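Local coordinates for protein alkylhalidase CmlS (Streptomyces venezuelae, PDB 3I3L) that is a flavin-dependent halogenase of the chloramphenicol biosynthesis pathway, carrying a flavin-adenine dinucleotide that is covalently bound to the protein, at residues Y378-F383 against D430-M435; I396-S399 against T405-K408; K352-A357 against Q487-E492. One frame throughout, in Å; residues are numbered along the deposited sequence.

Interaction 1: Y378-F383 against D430-M435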
# COMPACT_ATOMS: atom_id res chain seq x y z
N TYR A 378 -11.04 1.04 11.53
CA TYR A 378 -11.74 0.04 12.33
C TYR A 378 -12.46 0.71 13.55
O TYR A 378 -13.59 0.40 13.85
CB TYR A 378 -10.83 -1.09 12.78
CG TYR A 378 -10.59 -2.12 11.71
CD1 TYR A 378 -11.62 -2.68 11.02
CD2 TYR A 378 -9.31 -2.52 11.38
CE1 TYR A 378 -11.42 -3.63 10.05
CE2 TYR A 378 -9.10 -3.51 10.37
CZ TYR A 378 -10.16 -4.02 9.72
OH TYR A 378 -10.01 -4.99 8.71
N THR A 379 -11.76 1.62 14.25
CA THR A 379 -12.38 2.33 15.36
C THR A 379 -13.70 3.06 14.97
O THR A 379 -14.65 3.05 15.75
CB THR A 379 -11.38 3.28 16.03
OG1 THR A 379 -10.25 2.50 16.39
CG2 THR A 379 -11.98 3.91 17.31
N PHE A 380 -13.74 3.68 13.79
CA PHE A 380 -14.96 4.40 13.36
C PHE A 380 -16.10 3.46 13.16
O PHE A 380 -17.25 3.79 13.55
CB PHE A 380 -14.76 5.17 12.03
CG PHE A 380 -13.74 6.24 12.13
CD1 PHE A 380 -13.54 6.92 13.34
CD2 PHE A 380 -12.95 6.58 11.03
CE1 PHE A 380 -12.57 7.91 13.44
CE2 PHE A 380 -11.99 7.60 11.12
CZ PHE A 380 -11.80 8.26 12.33
N ALA A 381 -15.84 2.31 12.57
CA ALA A 381 -16.93 1.33 12.41
C ALA A 381 -17.37 0.72 13.74
O ALA A 381 -18.52 0.30 13.86
CB ALA A 381 -16.56 0.24 11.46
N SER A 382 -16.46 0.67 14.70
CA SER A 382 -16.74 0.02 15.97
C SER A 382 -17.81 0.78 16.80
O SER A 382 -18.47 0.18 17.66
CB SER A 382 -15.48 -0.20 16.80
OG SER A 382 -15.01 1.05 17.31
N PHE A 383 -18.00 2.06 16.50
CA PHE A 383 -19.03 2.86 17.17
C PHE A 383 -20.44 2.43 16.81
O PHE A 383 -21.38 2.59 17.60
CB PHE A 383 -18.83 4.35 16.86
CG PHE A 383 -17.59 4.91 17.50
CD1 PHE A 383 -17.39 4.78 18.87
CD2 PHE A 383 -16.63 5.55 16.74
CE1 PHE A 383 -16.23 5.29 19.49
CE2 PHE A 383 -15.45 6.04 17.36
CZ PHE A 383 -15.26 5.91 18.72
N ASP A 430 -7.59 11.60 12.15
CA ASP A 430 -8.17 12.80 11.59
C ASP A 430 -7.86 12.68 10.09
O ASP A 430 -8.64 13.12 9.26
CB ASP A 430 -7.55 14.04 12.23
CG ASP A 430 -8.61 15.00 12.81
OD1 ASP A 430 -9.16 15.86 12.07
OD2 ASP A 430 -8.88 14.89 14.03
N ARG A 431 -6.77 12.01 9.76
CA ARG A 431 -6.47 11.75 8.39
C ARG A 431 -7.57 10.89 7.75
O ARG A 431 -7.86 11.04 6.57
CB ARG A 431 -5.13 11.08 8.27
CG ARG A 431 -4.41 11.34 6.98
CD ARG A 431 -3.05 10.60 6.93
NE ARG A 431 -2.19 10.91 8.08
CZ ARG A 431 -1.11 11.70 8.06
NH1 ARG A 431 -0.73 12.31 6.92
NH2 ARG A 431 -0.41 11.90 9.18
N ALA A 432 -8.18 10.02 8.56
CA ALA A 432 -9.15 9.08 8.06
C ALA A 432 -10.49 9.71 8.12
O ALA A 432 -11.39 9.43 7.29
CB ALA A 432 -9.15 7.82 8.86
N SER A 433 -10.65 10.52 9.15
CA SER A 433 -11.86 11.29 9.33
C SER A 433 -12.04 12.22 8.11
O SER A 433 -13.14 12.45 7.61
CB SER A 433 -11.74 12.08 10.62
OG SER A 433 -13.01 12.27 11.14
N THR A 434 -10.90 12.68 7.60
CA THR A 434 -10.87 13.57 6.50
C THR A 434 -11.35 12.86 5.25
O THR A 434 -12.29 13.35 4.61
CB THR A 434 -9.48 14.18 6.33
OG1 THR A 434 -9.23 15.07 7.43
CG2 THR A 434 -9.40 14.99 5.04
N MET A 435 -10.73 11.72 4.93
CA MET A 435 -11.06 10.94 3.77
C MET A 435 -12.55 10.63 3.72
O MET A 435 -13.14 10.82 2.69
CB MET A 435 -10.26 9.64 3.72
CG MET A 435 -8.83 9.78 3.17
SD MET A 435 -8.02 8.16 2.76
CE MET A 435 -9.44 7.12 2.72
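Phe380 on helix 352-382 and Ser433 on helix 430-439 form the closest backbone pair, with 8.6 Å between their CA atoms, a separation bridged by the ring of Phe380. The CB of Phe380 points toward the second helix, and CG lies anti to the carbonyl carbon (chi1 -62°), which carries the far end of the ring to Ala432 and Ser433. There CE2 of Phe380 touches CB of Ala432 at 3.6 Å, the methyl sitting at the ring edge and near its plane. The same ring carbon lies 3.8 Å from the backbone N of Ser433, while CZ of Phe380 approaches CB of Ser433 at 4.2 Å. More than half of the 106 Å² buried between the segments comes from Phe380. Its ring also meets that of Trp409, with the two planes about 15° apart, and the Ala432 methyl packs in addition on Ser376 and Phe377 of helix 352-382.

On the helix that carries Ser433, Thr434 OG1 donates to Asp430 O at 2.7 Å, reaching it from the opposite face of the carbonyl plane to Thr434 N, so that one oxygen accepts two bonds. Across the contact itself neither a hydrogen bond nor a charge pair joins the segments: the ring packs by van der Waals contact against a methyl group and against the backbone at Ser433. Since Phe380 supplies the whole of the 378-383 side, the contact depends on van der Waals fit rather than on polar direction.

Interaction 2: I396-S399 against T405-K408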
# COMPACT_ATOMS: atom_id res chain seq x y z
N ILE A 396 -9.28 0.85 18.48
CA ILE A 396 -8.23 1.37 19.32
C ILE A 396 -8.51 1.10 20.83
O ILE A 396 -9.66 1.25 21.30
CB ILE A 396 -8.04 2.88 19.06
CG1 ILE A 396 -7.12 3.09 17.87
CG2 ILE A 396 -7.49 3.65 20.36
CD1 ILE A 396 -7.32 4.48 17.19
N THR A 397 -7.46 0.72 21.54
CA THR A 397 -7.49 0.40 22.96
C THR A 397 -7.15 1.66 23.73
O THR A 397 -6.11 2.24 23.50
CB THR A 397 -6.39 -0.66 23.29
OG1 THR A 397 -6.86 -1.96 22.94
CG2 THR A 397 -6.00 -0.67 24.79
N GLU A 398 -8.00 2.08 24.66
CA GLU A 398 -7.79 3.36 25.40
C GLU A 398 -8.84 3.46 26.53
O GLU A 398 -9.83 2.72 26.50
CB GLU A 398 -7.97 4.57 24.45
CG GLU A 398 -9.45 4.67 23.89
CD GLU A 398 -9.60 5.67 22.74
OE1 GLU A 398 -10.65 5.63 22.07
OE2 GLU A 398 -8.67 6.50 22.52
N SER A 399 -8.64 4.40 27.48
CA SER A 399 -9.53 4.57 28.66
C SER A 399 -11.02 4.74 28.33
O SER A 399 -11.33 5.30 27.30
CB SER A 399 -9.07 5.77 29.52
OG SER A 399 -9.31 7.02 28.86
N THR A 405 -15.20 10.43 24.91
CA THR A 405 -14.68 11.61 24.17
C THR A 405 -14.63 11.26 22.68
O THR A 405 -15.17 12.02 21.86
CB THR A 405 -13.26 12.09 24.63
OG1 THR A 405 -13.23 12.32 26.05
CG2 THR A 405 -12.82 13.37 23.87
N ARG A 406 -14.02 10.12 22.32
CA ARG A 406 -13.94 9.73 20.88
C ARG A 406 -15.28 9.64 20.08
O ARG A 406 -15.28 9.89 18.88
CB ARG A 406 -12.99 8.56 20.59
CG ARG A 406 -12.68 8.40 19.08
CD ARG A 406 -12.05 7.03 18.78
NE ARG A 406 -10.79 6.88 19.50
CZ ARG A 406 -9.64 7.45 19.14
NH1 ARG A 406 -9.55 8.18 18.05
NH2 ARG A 406 -8.56 7.27 19.89
N LYS A 407 -16.42 9.36 20.74
CA LYS A 407 -17.72 9.86 20.17
C LYS A 407 -17.85 11.43 20.30
O LYS A 407 -18.80 12.00 20.87
CB LYS A 407 -18.97 9.10 20.63
CG LYS A 407 -20.29 9.72 20.06
CD LYS A 407 -21.61 9.37 20.88
CE LYS A 407 -21.51 9.74 22.40
NZ LYS A 407 -22.33 8.82 23.25
N LYS A 408 -16.74 12.06 19.87
CA LYS A 408 -16.66 13.29 19.10
C LYS A 408 -16.97 12.85 17.68
O LYS A 408 -17.09 13.66 16.77
CB LYS A 408 -15.20 13.79 19.11
CG LYS A 408 -14.66 14.43 17.80
CD LYS A 408 -14.06 13.42 16.81
CE LYS A 408 -13.06 14.12 15.87
NZ LYS A 408 -12.56 13.16 14.79
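Glu398 and Arg406 face each other as a bidentate, side-on salt bridge that spans helix 400-406, joining the loop before it to its last turn; Ser399 is the N-cap, its OG hydrogen-bonded to the backbone N of Asp402. The carboxylate and guanidinium planes are only 16° apart, so the two groups meet almost edge to edge. Arg406 NE donates to Glu398 OE1 at 2.9 Å in a nearly straight bond of 166°, lying in the guanidinium plane. The second bond, from Arg406 NH2 to Glu398 OE2, is shorter at 2.7 Å but more tilted out of both planes. Each oxygen is met on its syn side, and the paired bonds should restrain both groups from rotating.

Glu398 places CG between its backbone N and carbonyl carbon (chi1 65°) and then runs extended, whereas the Arg406 chain bends at chi3 to present its NE edge. Ile396 crosses the arginine side chain at about a right angle and supplies an apolar cover: CD1 lies over one guanidinium face, toward the rim, and CG2 comes within 3.8 Å of Arg406 NH2. The arginine also packs on Thr379, which ties the end of helix 400-406 to helix 352-382. Within the charged pair, Glu398 OE1 also lies 3.8 Å from the methylene CD of Arg406.

Interaction 3: K352-A357 against Q487-E492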
# COMPACT_ATOMS: atom_id res chain seq x y z
N LYS A 352 26.67 -0.19 0.73
CA LYS A 352 25.89 -1.34 1.10
C LYS A 352 24.96 -1.11 2.27
O LYS A 352 23.77 -1.37 2.16
CB LYS A 352 26.75 -2.54 1.43
CG LYS A 352 25.90 -3.70 2.00
CD LYS A 352 26.74 -4.68 2.84
CE LYS A 352 25.88 -5.87 3.32
NZ LYS A 352 26.67 -6.92 4.13
N ASP A 353 25.52 -0.62 3.37
CA ASP A 353 24.79 -0.43 4.61
C ASP A 353 23.72 0.61 4.48
O ASP A 353 22.57 0.41 4.90
CB ASP A 353 25.75 -0.05 5.75
CG ASP A 353 26.60 -1.26 6.25
OD1 ASP A 353 26.21 -2.44 6.06
OD2 ASP A 353 27.66 -1.04 6.85
N ALA A 354 24.08 1.73 3.87
CA ALA A 354 23.17 2.82 3.68
C ALA A 354 21.98 2.38 2.80
O ALA A 354 20.85 2.77 3.02
CB ALA A 354 23.91 4.00 3.05
N VAL A 355 22.26 1.55 1.79
CA VAL A 355 21.18 1.16 0.86
C VAL A 355 20.22 0.20 1.57
O VAL A 355 19.03 0.28 1.37
CB VAL A 355 21.75 0.49 -0.45
CG1 VAL A 355 20.68 -0.28 -1.18
CG2 VAL A 355 22.35 1.58 -1.43
N HIS A 356 20.75 -0.73 2.36
CA HIS A 356 19.88 -1.63 3.08
C HIS A 356 19.07 -0.83 4.14
O HIS A 356 17.90 -1.12 4.33
CB HIS A 356 20.71 -2.69 3.78
CG HIS A 356 20.98 -3.89 2.94
ND1 HIS A 356 19.97 -4.63 2.37
CD2 HIS A 356 22.13 -4.53 2.63
CE1 HIS A 356 20.48 -5.66 1.72
NE2 HIS A 356 21.79 -5.60 1.82
N ALA A 357 19.71 0.11 4.81
CA ALA A 357 19.02 0.92 5.79
C ALA A 357 17.90 1.71 5.11
O ALA A 357 16.86 1.86 5.69
CB ALA A 357 20.01 1.86 6.57
N GLN A 487 21.66 12.84 3.57
CA GLN A 487 21.65 11.95 2.40
C GLN A 487 20.44 11.02 2.39
O GLN A 487 19.99 10.52 3.41
CB GLN A 487 22.96 11.15 2.31
CG GLN A 487 23.56 11.04 0.87
CD GLN A 487 24.06 12.37 0.29
OE1 GLN A 487 23.65 12.80 -0.83
NE2 GLN A 487 24.92 13.04 1.04
N HIS A 488 19.87 10.83 1.21
CA HIS A 488 18.70 9.99 1.07
C HIS A 488 18.69 9.37 -0.34
O HIS A 488 19.32 9.87 -1.26
CB HIS A 488 17.41 10.82 1.33
CG HIS A 488 16.20 9.98 1.59
ND1 HIS A 488 16.00 9.30 2.77
CD2 HIS A 488 15.15 9.66 0.78
CE1 HIS A 488 14.87 8.61 2.69
NE2 HIS A 488 14.34 8.80 1.49
N TYR A 489 17.98 8.28 -0.50
CA TYR A 489 17.81 7.67 -1.80
C TYR A 489 16.44 7.88 -2.35
O TYR A 489 15.44 8.06 -1.60
CB TYR A 489 18.14 6.18 -1.74
CG TYR A 489 19.60 5.88 -1.43
CD1 TYR A 489 20.60 6.09 -2.40
CD2 TYR A 489 19.99 5.40 -0.22
CE1 TYR A 489 21.93 5.82 -2.14
CE2 TYR A 489 21.35 5.11 0.06
CZ TYR A 489 22.28 5.30 -0.94
OH TYR A 489 23.59 5.03 -0.69
N ARG A 490 16.36 7.85 -3.67
CA ARG A 490 15.06 7.92 -4.33
C ARG A 490 15.15 7.12 -5.62
O ARG A 490 16.12 7.23 -6.33
CB ARG A 490 14.67 9.40 -4.54
CG ARG A 490 13.77 9.75 -5.71
CD ARG A 490 14.56 10.49 -6.85
NE ARG A 490 13.75 10.99 -8.00
CZ ARG A 490 12.41 11.17 -8.00
NH1 ARG A 490 11.67 10.88 -6.93
NH2 ARG A 490 11.80 11.64 -9.08
N VAL A 491 14.13 6.31 -5.92
CA VAL A 491 14.10 5.63 -7.20
C VAL A 491 13.65 6.59 -8.29
O VAL A 491 12.56 7.10 -8.23
CB VAL A 491 13.11 4.48 -7.16
CG1 VAL A 491 12.98 3.85 -8.51
CG2 VAL A 491 13.58 3.41 -6.07
N GLU A 492 14.49 6.82 -9.30
CA GLU A 492 14.09 7.64 -10.46
C GLU A 492 13.00 6.95 -11.26
O GLU A 492 13.17 5.81 -11.67
CB GLU A 492 15.34 7.89 -11.36
CG GLU A 492 15.16 9.01 -12.37
CD GLU A 492 14.37 8.56 -13.55
OE1 GLU A 492 14.66 7.48 -14.12
OE2 GLU A 492 13.42 9.28 -13.94
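The CE2 edge of the Tyr489 ring faces the backbone O of Ala354, which lies near the ring plane, while the CG2 methyl of Val355 comes in obliquely near CZ and OH. This is helix-on-sheet packing, in which strand 483-491, an outermost strand of the three-stranded antiparallel sheet in the CmlS C-terminal family region, lies against the first turns of a helix from the FAD-binding region. The CB of Tyr489 points toward the helix, and with CG anti to the carbonyl carbon (chi1 -66°) the ring brings CE2, CZ and OH onto Ala354 and Val355. Its CE2 stands 3.8 Å from Ala354 O and 4.1 Å from Ala354 CB. Val355 crosses it at about a right angle, with CG2 of Val355 3.8 Å from Tyr489 CZ, and packs in turn on Ala341, Arg344 and Ile345 of helix 327-347.

The phenol is held by a hydrogen bond between Tyr489 OH and Glu351 OE1, just before the helix segment. Replacing Tyr489 by alanine is likely to open a gap beside Ala354 and Val355 and to leave Glu351 OE1 without its phenol partner. Two methyl groups border that hydroxyl: Val355 CG2 is 3.7 Å and Ala354 CB 3.9 Å from Tyr489 OH.

How the interactions relate
Followed from the N terminus, the chain enters helix 352-382 at the first segment of interaction 3 and leaves it through that of interaction 1, so one helix serves two contacts whose centres are 34 Å apart. Residues 396-399 and 405-408 then close the short loop of interaction 2, residues 430-435 close the larger loop of interaction 1 around it, and residues 487-492 close interaction 3 around both. Along the chain the three are nested, without crossing. Interactions 1 and 2 touch: Thr379 OG1 and Ile396 N make a probable hydrogen bond. Together they gather helices 400-406 and 430-439 at one end of the long helix, while interaction 3 joins its other end to the C-terminal sheet.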